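Local coordinates for putative dehydrogenase (Pseudomonas fluorescens, PDB 6UUG), which acts as the flavin-dependent methanesulfinate monooxygenase MsuC, one half of a two-component system in bacterial sulfur assimilation, at residues L72-R77 with P127-T132. Numbering follows the deposited sequence.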
loop_
_atom_site.group_PDB
_atom_site.type_symbol
_atom_site.label_atom_id
_atom_site.label_comp_id
_atom_site.label_asym_id
_atom_site.label_seq_id
_atom_site.Cartn_x
_atom_site.Cartn_y
_atom_site.Cartn_z
ATOM N N LEU A 72 -26.518 24.876 -18.828
ATOM C CA LEU A 72 -26.327 23.519 -19.336
ATOM C C LEU A 72 -27.351 22.549 -18.754
ATOM O O LEU A 72 -27.898 21.701 -19.474
ATOM C CB LEU A 72 -24.901 23.052 -19.021
ATOM C CG LEU A 72 -24.478 21.669 -19.521
ATOM C CD1 LEU A 72 -24.658 21.599 -21.033
ATOM C CD2 LEU A 72 -23.004 21.398 -19.155
ATOM N N SER A 73 -27.605 22.637 -17.447
ATOM C CA SER A 73 -28.494 21.702 -16.765
ATOM C C SER A 73 -29.969 22.086 -16.858
ATOM O O SER A 73 -30.821 21.281 -16.471
ATOM C CB SER A 73 -28.115 21.587 -15.286
ATOM O OG SER A 73 -28.318 22.818 -14.632
ATOM N N ILE A 74 -30.283 23.271 -17.369
ATOM C CA ILE A 74 -31.673 23.739 -17.413
ATOM C C ILE A 74 -32.344 23.171 -18.663
ATOM O O ILE A 74 -31.752 23.235 -19.749
ATOM C CB ILE A 74 -31.712 25.268 -17.398
ATOM C CG1 ILE A 74 -31.172 25.783 -16.054
ATOM C CG2 ILE A 74 -33.126 25.789 -17.644
ATOM C CD1 ILE A 74 -30.790 27.263 -16.066
ATOM N N PRO A 75 -33.538 22.585 -18.551
ATOM C CA PRO A 75 -34.181 21.985 -19.733
ATOM C C PRO A 75 -34.443 23.025 -20.816
ATOM O O PRO A 75 -34.515 24.227 -20.556
ATOM C CB PRO A 75 -35.491 21.410 -19.177
ATOM C CG PRO A 75 -35.170 21.122 -17.707
ATOM C CD PRO A 75 -34.288 22.302 -17.314
ATOM N N THR A 76 -34.551 22.546 -22.060
ATOM C CA THR A 76 -34.713 23.471 -23.177
ATOM C C THR A 76 -36.045 24.207 -23.101
ATOM O O THR A 76 -36.157 25.333 -23.600
ATOM C CB THR A 76 -34.589 22.738 -24.522
ATOM O OG1 THR A 76 -35.572 21.705 -24.612
ATOM C CG2 THR A 76 -33.192 22.129 -24.678
ATOM N N ARG A 77 -37.054 23.609 -22.466
ATOM C CA ARG A 77 -38.343 24.289 -22.365
ATOM C C ARG A 77 -38.297 25.537 -21.494
ATOM O O ARG A 77 -39.259 26.311 -21.507
ATOM C CB ARG A 77 -39.407 23.343 -21.833
ATOM C CG ARG A 77 -39.156 22.837 -20.451
ATOM C CD ARG A 77 -40.329 21.995 -20.008
ATOM N NE ARG A 77 -41.518 22.819 -19.840
ATOM C CZ ARG A 77 -42.648 22.396 -19.286
ATOM N NH1 ARG A 77 -42.744 21.148 -18.848
ATOM N NH2 ARG A 77 -43.681 23.221 -19.171
ATOM N N PRO A 127 -39.614 29.948 -12.925
ATOM C CA PRO A 127 -39.101 31.302 -13.208
ATOM C C PRO A 127 -37.611 31.446 -12.947
ATOM O O PRO A 127 -36.914 32.135 -13.702
ATOM C CB PRO A 127 -39.924 32.196 -12.267
ATOM C CG PRO A 127 -41.139 31.418 -11.957
ATOM C CD PRO A 127 -40.715 29.981 -11.943
ATOM N N TRP A 128 -37.098 30.824 -11.886
ATOM C CA TRP A 128 -35.663 30.911 -11.624
ATOM C C TRP A 128 -34.855 30.304 -12.765
ATOM O O TRP A 128 -33.818 30.856 -13.153
ATOM C CB TRP A 128 -35.328 30.234 -10.295
ATOM C CG TRP A 128 -35.629 31.103 -9.106
ATOM C CD1 TRP A 128 -35.560 32.470 -9.050
ATOM C CD2 TRP A 128 -36.043 30.668 -7.806
ATOM N NE1 TRP A 128 -35.904 32.908 -7.790
ATOM C CE2 TRP A 128 -36.211 31.820 -7.013
ATOM C CE3 TRP A 128 -36.295 29.412 -7.239
ATOM C CZ2 TRP A 128 -36.622 31.755 -5.684
ATOM C CZ3 TRP A 128 -36.697 29.348 -5.923
ATOM C CH2 TRP A 128 -36.856 30.513 -5.155
ATOM N N PHE A 129 -35.313 29.169 -13.308
ATOM C CA PHE A 129 -34.642 28.554 -14.456
ATOM C C PHE A 129 -34.706 29.459 -15.682
ATOM O O PHE A 129 -33.707 29.653 -16.383
ATOM C CB PHE A 129 -35.275 27.199 -14.782
ATOM C CG PHE A 129 -34.740 26.045 -13.970
ATOM C CD1 PHE A 129 -34.058 26.263 -12.787
ATOM C CD2 PHE A 129 -34.919 24.738 -14.408
ATOM C CE1 PHE A 129 -33.560 25.184 -12.041
ATOM C CE2 PHE A 129 -34.433 23.657 -13.681
ATOM C CZ PHE A 129 -33.743 23.884 -12.491
ATOM N N GLU A 130 -35.889 30.000 -15.972
ATOM C CA GLU A 130 -36.033 30.876 -17.131
ATOM C C GLU A 130 -35.133 32.102 -17.021
ATOM O O GLU A 130 -34.450 32.467 -17.985
ATOM C CB GLU A 130 -37.500 31.283 -17.291
ATOM C CG GLU A 130 -38.423 30.112 -17.540
ATOM C CD GLU A 130 -39.894 30.510 -17.530
ATOM O OE1 GLU A 130 -40.226 31.540 -16.903
ATOM O OE2 GLU A 130 -40.712 29.795 -18.149
ATOM N N GLN A 131 -35.105 32.749 -15.853
ATOM C CA GLN A 131 -34.273 33.946 -15.722
ATOM C C GLN A 131 -32.789 33.611 -15.771
ATOM O O GLN A 131 -31.988 34.383 -16.314
ATOM C CB GLN A 131 -34.607 34.686 -14.432
ATOM C CG GLN A 131 -36.036 35.193 -14.364
ATOM C CD GLN A 131 -36.350 35.818 -13.022
ATOM O OE1 GLN A 131 -36.338 37.041 -12.875
ATOM N NE2 GLN A 131 -36.617 34.977 -12.025
ATOM N N THR A 132 -32.397 32.468 -15.199
ATOM C CA THR A 132 -30.994 32.072 -15.235
ATOM C C THR A 132 -30.522 31.837 -16.663
ATOM O O THR A 132 -29.416 32.244 -17.035
ATOM C CB THR A 132 -30.795 30.809 -14.382
ATOM O OG1 THR A 132 -31.098 31.110 -13.014
ATOM C CG2 THR A 132 -29.369 30.300 -14.485
#
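Ile74 lies against Phe129 and Thr132, and the three carbons beyond its CB touch different atoms. Ile74 CG1 sits over one face of the Phe129 ring, 4.2 Å from the centroid and displaced toward the rim, a CH-pi contact. With chi1 at -65°, CG1 of Ile74 lies beside the backbone N and CG2 is anti to it. This brings Ile74 CG2 to the root of the ring, 3.8 Å from both Phe129 CD2 and Phe129 CB. Ile74 CD1 reaches one turn further along the helix and meets the methyl CG2 of Thr132 at 3.7 Å. It also touches the carbonyl oxygen of Phe129. Pro75 adds its CD, 3.8 Å from Phe129 CD2, in an oblique approach. No hydrogen bond crosses between 72-77 and 127-132. The contact packs the loop between helices 58-67 and 85-96 against helix 122-135, within the N-terminal helical domain of the acyl-CoA dehydrogenase fold. Leu113 of helix 100-119 also touches Ile74. Cutting Ile74 back to an alanine is likely to leave the Phe129 face without its CH-pi partner and to open a gap beside the Thr132 methyl. Thr132 turns its hydroxyl back to its own helix. Thr132 OG1 donates to Trp128 O at 2.7 Å, tilted 31° from the carbonyl plane, while Thr132 N reaches the same oxygen from the opposite face. The indole NE1 of Trp139 is a second hydrogen-bond partner of this hydroxyl.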